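Local coordinates for Glyco_hydro_cc domain-containing protein (Blastomyces gilchristii, PDB 6UB0) that probably hydrolyses beta-1,3-glucan as a curdlan-specific exo-beta-1,3-glucanase of glycoside hydrolase family 128, holding laminaribiose in its -2 and -1 subsites, at residues I12-S24 and L214-K228. Sequence-based numbering, arbitrary orientation.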
ATOM      1  N   ILE A  12      -9.798  -7.820  11.756  1.00 34.45           N
ATOM      2  CA  ILE A  12     -10.847  -6.992  11.091  1.00 35.85           C
ATOM      3  C   ILE A  12     -11.713  -6.315  12.170  1.00 37.91           C
ATOM      4  O   ILE A  12     -12.225  -5.200  11.908  1.00 37.25           O
ATOM      5  CB  ILE A  12     -11.663  -7.760  10.040  1.00 38.24           C
ATOM      6  CG1 ILE A  12     -12.428  -6.745   9.186  1.00 39.27           C
ATOM      7  CG2 ILE A  12     -12.564  -8.791  10.672  1.00 38.52           C
ATOM      8  CD1 ILE A  12     -12.902  -7.274   7.857  1.00 39.48           C
ATOM      9  N   ASN A  13     -11.761  -6.910  13.361  1.00 41.46           N
ATOM     10  CA  ASN A  13     -12.486  -6.395  14.560  1.00 43.08           C
ATOM     11  C   ASN A  13     -12.059  -4.950  14.847  1.00 40.43           C
ATOM     12  O   ASN A  13     -12.940  -4.146  15.185  1.00 37.91           O
ATOM     13  CB  ASN A  13     -12.251  -7.276  15.792  1.00 46.48           C
ATOM     14  CG  ASN A  13     -12.851  -8.654  15.640  1.00 50.71           C
ATOM     15  OD1 ASN A  13     -14.042  -8.779  15.349  1.00 56.16           O
ATOM     16  ND2 ASN A  13     -12.052  -9.700  15.821  1.00 53.92           N
ATOM     17  N   LEU A  14     -10.791  -4.582  14.643  1.00 38.49           N
ATOM     18  CA  LEU A  14     -10.310  -3.253  15.135  1.00 36.18           C
ATOM     19  C   LEU A  14     -10.678  -2.078  14.211  1.00 34.28           C
ATOM     20  O   LEU A  14     -10.516  -0.914  14.642  1.00 35.11           O
ATOM     21  CB  LEU A  14      -8.802  -3.310  15.329  1.00 37.44           C
ATOM     22  CG  LEU A  14      -8.281  -4.602  15.935  1.00 39.25           C
ATOM     23  CD1 LEU A  14      -6.770  -4.591  15.945  1.00 40.88           C
ATOM     24  CD2 LEU A  14      -8.829  -4.813  17.334  1.00 42.17           C
ATOM     25  N   LEU A  15     -11.201  -2.329  13.018  1.00 33.07           N
ATOM     26  CA  LEU A  15     -11.602  -1.261  12.080  1.00 33.32           C
ATOM     27  C   LEU A  15     -12.778  -0.464  12.675  1.00 33.60           C
ATOM     28  O   LEU A  15     -12.902   0.708  12.367  1.00 31.84           O
ATOM     29  CB  LEU A  15     -11.934  -1.872  10.718  1.00 34.09           C
ATOM     30  CG  LEU A  15     -10.794  -2.670  10.085  1.00 33.95           C
ATOM     31  CD1 LEU A  15     -11.264  -3.435   8.874  1.00 36.99           C
ATOM     32  CD2 LEU A  15      -9.635  -1.786   9.717  1.00 34.29           C
ATOM     33  N   THR A  16     -13.599  -1.065  13.540  1.00 35.01           N
ATOM     34  CA  THR A  16     -14.702  -0.332  14.225  1.00 36.99           C
ATOM     35  C   THR A  16     -14.159   0.906  14.964  1.00 36.32           C
ATOM     36  O   THR A  16     -14.820   1.947  14.918  1.00 40.12           O
ATOM     37  CB  THR A  16     -15.536  -1.276  15.091  1.00 41.01           C
ATOM     38  OG1 THR A  16     -16.397  -1.932  14.154  1.00 42.99           O
ATOM     39  CG2 THR A  16     -16.343  -0.554  16.147  1.00 43.17           C
ATOM     40  N   ALA A  17     -12.974   0.845  15.564  1.00 35.19           N
ATOM     41  CA  ALA A  17     -12.409   1.970  16.339  1.00 32.80           C
ATOM     42  C   ALA A  17     -12.252   3.194  15.433  1.00 30.86           C
ATOM     43  O   ALA A  17     -12.204   4.287  15.963  1.00 30.12           O
ATOM     44  CB  ALA A  17     -11.116   1.580  16.997  1.00 33.61           C
ATOM     45  N   PHE A  18     -12.239   3.013  14.118  1.00 30.62           N
ATOM     46  CA  PHE A  18     -12.013   4.091  13.119  1.00 32.13           C
ATOM     47  C   PHE A  18     -13.324   4.489  12.433  1.00 33.98           C
ATOM     48  O   PHE A  18     -13.257   5.353  11.546  1.00 32.85           O
ATOM     49  CB  PHE A  18     -10.966   3.630  12.099  1.00 30.92           C
ATOM     50  CG  PHE A  18      -9.607   3.514  12.727  1.00 31.96           C
ATOM     51  CD1 PHE A  18      -8.825   4.651  12.880  1.00 31.04           C
ATOM     52  CD2 PHE A  18      -9.122   2.297  13.197  1.00 31.82           C
ATOM     53  CE1 PHE A  18      -7.579   4.578  13.484  1.00 31.57           C
ATOM     54  CE2 PHE A  18      -7.879   2.228  13.815  1.00 31.72           C
ATOM     55  CZ  PHE A  18      -7.107   3.369  13.960  1.00 30.66           C
ATOM     56  N   GLU A  19     -14.464   3.935  12.854  1.00 36.90           N
ATOM     57  CA  GLU A  19     -15.801   4.256  12.270  1.00 39.90           C
ATOM     58  C   GLU A  19     -16.027   5.759  12.191  1.00 39.07           C
ATOM     59  O   GLU A  19     -15.759   6.438  13.183  1.00 37.42           O
ATOM     60  CB  GLU A  19     -16.943   3.715  13.114  1.00 43.18           C
ATOM     61  CG  GLU A  19     -17.796   2.707  12.398  1.00 47.29           C
ATOM     62  CD  GLU A  19     -18.925   2.231  13.293  1.00 49.26           C
ATOM     63  OE1 GLU A  19     -19.179   1.026  13.333  1.00 51.70           O
ATOM     64  OE2 GLU A  19     -19.494   3.087  14.002  1.00 54.93           O
ATOM     65  N   GLY A  20     -16.527   6.228  11.036  1.00 39.26           N
ATOM     66  CA  GLY A  20     -16.849   7.637  10.764  1.00 39.62           C
ATOM     67  C   GLY A  20     -15.644   8.522  10.540  1.00 40.81           C
ATOM     68  O   GLY A  20     -15.871   9.733  10.352  1.00 42.50           O
ATOM     69  N   GLY A  21     -14.399   8.003  10.566  1.00 37.25           N
ATOM     70  CA  GLY A  21     -13.213   8.749  10.111  1.00 33.86           C
ATOM     71  C   GLY A  21     -13.198   8.863   8.578  1.00 32.75           C
ATOM     72  O   GLY A  21     -14.042   8.281   7.909  1.00 28.24           O
ATOM     73  N   PRO A  22     -12.256   9.610   7.963  1.00 31.82           N
ATOM     74  CA  PRO A  22     -12.235   9.808   6.506  1.00 31.19           C
ATOM     75  C   PRO A  22     -11.538   8.673   5.747  1.00 28.36           C
ATOM     76  O   PRO A  22     -10.609   8.911   5.039  1.00 28.27           O
ATOM     77  CB  PRO A  22     -11.429  11.091   6.320  1.00 32.90           C
ATOM     78  CG  PRO A  22     -10.493  11.115   7.517  1.00 33.27           C
ATOM     79  CD  PRO A  22     -11.207  10.401   8.640  1.00 33.19           C
ATOM     80  N   PHE A  23     -12.078   7.477   5.894  1.00 27.45           N
ATOM     81  CA  PHE A  23     -11.482   6.234   5.350  1.00 25.28           C
ATOM     82  C   PHE A  23     -12.317   5.785   4.163  1.00 26.07           C
ATOM     83  O   PHE A  23     -13.547   5.863   4.206  1.00 26.84           O
ATOM     84  CB  PHE A  23     -11.345   5.191   6.463  1.00 24.38           C
ATOM     85  CG  PHE A  23     -10.514   5.696   7.617  1.00 23.71           C
ATOM     86  CD1 PHE A  23      -9.145   5.863   7.510  1.00 23.75           C
ATOM     87  CD2 PHE A  23     -11.090   6.001   8.821  1.00 24.36           C
ATOM     88  CE1 PHE A  23      -8.387   6.331   8.578  1.00 22.95           C
ATOM     89  CE2 PHE A  23     -10.330   6.411   9.899  1.00 23.54           C
ATOM     90  CZ  PHE A  23      -8.997   6.641   9.765  1.00 23.74           C
ATOM     91  N   SER A  24     -11.665   5.388   3.086  1.00 26.37           N
ATOM     92  CA  SER A  24     -12.385   4.909   1.895  1.00 28.48           C
ATOM     93  C   SER A  24     -12.011   3.468   1.653  1.00 25.74           C
ATOM     94  O   SER A  24     -12.752   2.834   0.890  1.00 28.03           O
ATOM     95  CB  SER A  24     -12.088   5.797   0.727  1.00 30.10           C
ATOM     96  OG  SER A  24     -10.722   5.727   0.409  1.00 29.57           O
ATOM     97  N   LEU A 214      -2.301   0.845  16.189  1.00 32.37           N
ATOM     98  CA  LEU A 214      -2.930   2.169  16.472  1.00 33.04           C
ATOM     99  C   LEU A 214      -4.079   2.020  17.467  1.00 34.97           C
ATOM    100  O   LEU A 214      -4.612   3.044  17.880  1.00 34.91           O
ATOM    101  CB  LEU A 214      -3.448   2.762  15.163  1.00 31.26           C
ATOM    102  CG  LEU A 214      -2.378   3.266  14.193  1.00 31.32           C
ATOM    103  CD1 LEU A 214      -3.033   3.723  12.883  1.00 30.34           C
ATOM    104  CD2 LEU A 214      -1.580   4.401  14.820  1.00 33.09           C
ATOM    105  N   VAL A 215      -4.471   0.774  17.746  1.00 38.26           N
ATOM    106  CA  VAL A 215      -5.498   0.337  18.739  1.00 40.62           C
ATOM    107  C   VAL A 215      -4.809  -0.577  19.760  1.00 43.35           C
ATOM    108  O   VAL A 215      -3.948  -1.377  19.339  1.00 44.01           O
ATOM    109  CB  VAL A 215      -6.612  -0.379  17.963  1.00 39.62           C
ATOM    110  CG1 VAL A 215      -7.654  -1.033  18.856  1.00 41.55           C
ATOM    111  CG2 VAL A 215      -7.250   0.577  16.971  1.00 38.59           C
ATOM    112  N   LYS A 216      -5.157  -0.498  21.040  1.00 45.95           N
ATOM    113  CA  LYS A 216      -4.589  -1.406  22.080  1.00 49.85           C
ATOM    114  C   LYS A 216      -5.641  -1.692  23.160  1.00 50.85           C
ATOM    115  O   LYS A 216      -6.166  -0.725  23.744  1.00 50.28           O
ATOM    116  CB  LYS A 216      -3.309  -0.780  22.641  1.00 52.75           C
ATOM    117  CG  LYS A 216      -2.706  -1.466  23.861  1.00 58.81           C
ATOM    118  CD  LYS A 216      -1.915  -2.721  23.545  1.00 61.25           C
ATOM    119  CE  LYS A 216      -1.695  -3.615  24.757  1.00 64.95           C
ATOM    120  NZ  LYS A 216      -0.835  -2.983  25.794  1.00 66.66           N
ATOM    121  N   GLY A 217      -5.936  -2.975  23.404  1.00 50.94           N
ATOM    122  CA  GLY A 217      -6.964  -3.438  24.364  1.00 51.60           C
ATOM    123  C   GLY A 217      -8.357  -3.017  23.931  1.00 48.46           C
ATOM    124  O   GLY A 217      -9.166  -2.625  24.788  1.00 49.57           O
ATOM    125  N   GLY A 218      -8.590  -2.992  22.624  1.00 45.08           N
ATOM    126  CA  GLY A 218      -9.870  -2.594  22.018  1.00 43.22           C
ATOM    127  C   GLY A 218     -10.034  -1.090  21.934  1.00 40.22           C
ATOM    128  O   GLY A 218     -11.076  -0.683  21.463  1.00 38.49           O
ATOM    129  N   ALA A 219      -9.052  -0.285  22.353  1.00 38.72           N
ATOM    130  CA  ALA A 219      -9.163   1.193  22.380  1.00 37.71           C
ATOM    131  C   ALA A 219      -8.157   1.842  21.426  1.00 36.35           C
ATOM    132  O   ALA A 219      -7.030   1.403  21.426  1.00 37.11           O
ATOM    133  CB  ALA A 219      -8.959   1.678  23.801  1.00 38.17           C
ATOM    134  N   LEU A 220      -8.543   2.901  20.701  1.00 36.85           N
ATOM    135  CA  LEU A 220      -7.590   3.768  19.947  1.00 37.31           C
ATOM    136  C   LEU A 220      -6.535   4.241  20.939  1.00 40.11           C
ATOM    137  O   LEU A 220      -6.907   4.694  21.989  1.00 41.83           O
ATOM    138  CB  LEU A 220      -8.232   5.011  19.326  1.00 36.86           C
ATOM    139  CG  LEU A 220      -9.101   4.849  18.080  1.00 36.97           C
ATOM    140  CD1 LEU A 220      -9.560   6.209  17.601  1.00 38.12           C
ATOM    141  CD2 LEU A 220      -8.372   4.143  16.957  1.00 35.71           C
ATOM    142  N   THR A 221      -5.268   4.167  20.557  1.00 39.31           N
ATOM    143  CA  THR A 221      -4.156   4.918  21.189  1.00 39.89           C
ATOM    144  C   THR A 221      -4.261   6.387  20.767  1.00 38.33           C
ATOM    145  O   THR A 221      -5.143   6.714  19.978  1.00 36.00           O
ATOM    146  CB  THR A 221      -2.810   4.304  20.775  1.00 39.56           C
ATOM    147  OG1 THR A 221      -2.509   4.813  19.471  1.00 37.26           O
ATOM    148  CG2 THR A 221      -2.838   2.789  20.782  1.00 39.59           C
ATOM    149  N   SER A 222      -3.344   7.255  21.222  1.00 40.62           N
ATOM    150  CA  SER A 222      -3.354   8.701  20.849  1.00 40.14           C
ATOM    151  C   SER A 222      -2.894   8.875  19.400  1.00 38.66           C
ATOM    152  O   SER A 222      -3.286   9.879  18.725  1.00 37.19           O
ATOM    153  CB  SER A 222      -2.518   9.534  21.772  1.00 42.70           C
ATOM    154  OG  SER A 222      -1.216   9.690  21.244  1.00 43.58           O
ATOM    155  N   VAL A 223      -2.078   7.931  18.935  1.00 38.72           N
ATOM    156  CA  VAL A 223      -1.662   7.900  17.506  1.00 37.61           C
ATOM    157  C   VAL A 223      -2.887   7.577  16.636  1.00 34.50           C
ATOM    158  O   VAL A 223      -3.046   8.225  15.590  1.00 34.84           O
ATOM    159  CB  VAL A 223      -0.497   6.924  17.306  1.00 37.41           C
ATOM    160  CG1 VAL A 223       0.127   7.088  15.921  1.00 35.81           C
ATOM    161  CG2 VAL A 223       0.551   7.094  18.398  1.00 38.79           C
ATOM    162  N   GLY A 224      -3.693   6.603  17.058  1.00 35.67           N
ATOM    163  CA  GLY A 224      -4.993   6.234  16.458  1.00 34.65           C
ATOM    164  C   GLY A 224      -5.906   7.429  16.222  1.00 33.66           C
ATOM    165  O   GLY A 224      -6.434   7.597  15.087  1.00 29.94           O
ATOM    166  N   LYS A 225      -6.150   8.213  17.264  1.00 35.50           N
ATOM    167  CA  LYS A 225      -7.004   9.430  17.197  1.00 34.99           C
ATOM    168  C   LYS A 225      -6.491  10.420  16.159  1.00 32.22           C
ATOM    169  O   LYS A 225      -7.310  10.994  15.437  1.00 30.46           O
ATOM    170  CB  LYS A 225      -6.994  10.187  18.521  1.00 39.45           C
ATOM    171  CG  LYS A 225      -7.866   9.617  19.623  1.00 42.77           C
ATOM    172  CD  LYS A 225      -7.543  10.259  20.968  1.00 45.79           C
ATOM    173  CE  LYS A 225      -8.558   9.950  22.048  1.00 48.41           C
ATOM    174  NZ  LYS A 225      -8.599  11.012  23.087  1.00 50.53           N
ATOM    175  N   ALA A 226      -5.186  10.667  16.126  1.00 33.01           N
ATOM    176  CA  ALA A 226      -4.560  11.599  15.166  1.00 32.86           C
ATOM    177  C   ALA A 226      -4.837  11.121  13.731  1.00 32.73           C
ATOM    178  O   ALA A 226      -5.148  11.958  12.839  1.00 35.70           O
ATOM    179  CB  ALA A 226      -3.081  11.681  15.424  1.00 34.08           C
ATOM    180  N   TYR A 227      -4.616   9.829  13.471  1.00 32.04           N
ATOM    181  CA  TYR A 227      -4.784   9.264  12.120  1.00 29.39           C
ATOM    182  C   TYR A 227      -6.260   9.418  11.723  1.00 29.42           C
ATOM    183  O   TYR A 227      -6.521   9.698  10.560  1.00 32.17           O
ATOM    184  CB  TYR A 227      -4.332   7.807  12.070  1.00 27.15           C
ATOM    185  CG  TYR A 227      -4.347   7.203  10.689  1.00 26.21           C
ATOM    186  CD1 TYR A 227      -3.641   7.788   9.660  1.00 24.82           C
ATOM    187  CD2 TYR A 227      -4.910   5.965  10.457  1.00 24.42           C
ATOM    188  CE1 TYR A 227      -3.617   7.246   8.388  1.00 24.56           C
ATOM    189  CE2 TYR A 227      -4.869   5.387   9.196  1.00 25.12           C
ATOM    190  CZ  TYR A 227      -4.182   6.002   8.163  1.00 21.93           C
ATOM    191  OH  TYR A 227      -4.154   5.486   6.890  1.00 20.84           O
ATOM    192  N   LYS A 228      -7.175   9.371  12.689  1.00 29.98           N
ATOM    193  CA  LYS A 228      -8.658   9.415  12.468  1.00 32.48           C
ATOM    194  C   LYS A 228      -9.173  10.828  12.181  1.00 33.19           C
ATOM    195  O   LYS A 228     -10.236  10.903  11.530  1.00 36.37           O
ATOM    196  CB  LYS A 228      -9.380   8.874  13.705  1.00 32.06           C
ATOM    197  CG  LYS A 228     -10.871   8.619  13.536  1.00 33.66           C
ATOM    198  CD  LYS A 228     -11.396   7.832  14.700  1.00 35.38           C
ATOM    199  CE  LYS A 228     -12.790   7.298  14.507  1.00 37.68           C
ATOM    200  NZ  LYS A 228     -13.304   6.827  15.813  1.00 40.28           N
TER
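The Phe18 ring takes the methyl CD2 of Leu220 over one face, a CH-pi contact with the carbon 3.7 Å from the ring centroid, while Leu214 CB sits at its edge, in the ring plane. Phe18 CE1 in turn lies at the edge of the Tyr227 ring, and Pro22 CD stands over one face of Phe23, offset toward the rim. This packing joins the start and end of the TIM-barrel chain: residues 12-18, a 3-10 turn after strand 5-8, lean on the beta hairpin and last helix of 214-228. Val215 CG2 reaches Phe18 CE2 obliquely at 3.6 Å and also meets Ala17 CB. The small alanine suits this spot because its methyl can rest closely against both Val215 CG2 and Leu220 CD2, 3.8 Å from the latter. Phe18 also touches Val211 and Leu7, and so ties the hairpin side to helix 211-214 and strand 5-8.

Phe23 and Tyr227 form an oblique aromatic pair, with planes at 50° and Phe23 CE1 3.7 Å from Tyr227 CE2. Between the last helix and the strands, tyrosine suits because its ring packs while its OH is hydrogen-bonded to Gly6 O and Ser208 N, linking strands 5-8 and 203-208. Gly21 leaves room for the Phe23 ring, which a CB there would strike.

The extended chain of Lys228, CG anti to the backbone N (chi1 -169°), runs its methylenes past Gly21 and Phe18; its ammonium NZ then donates to Ala17 O at 2.8 Å, tilted 28° from the carbonyl plane.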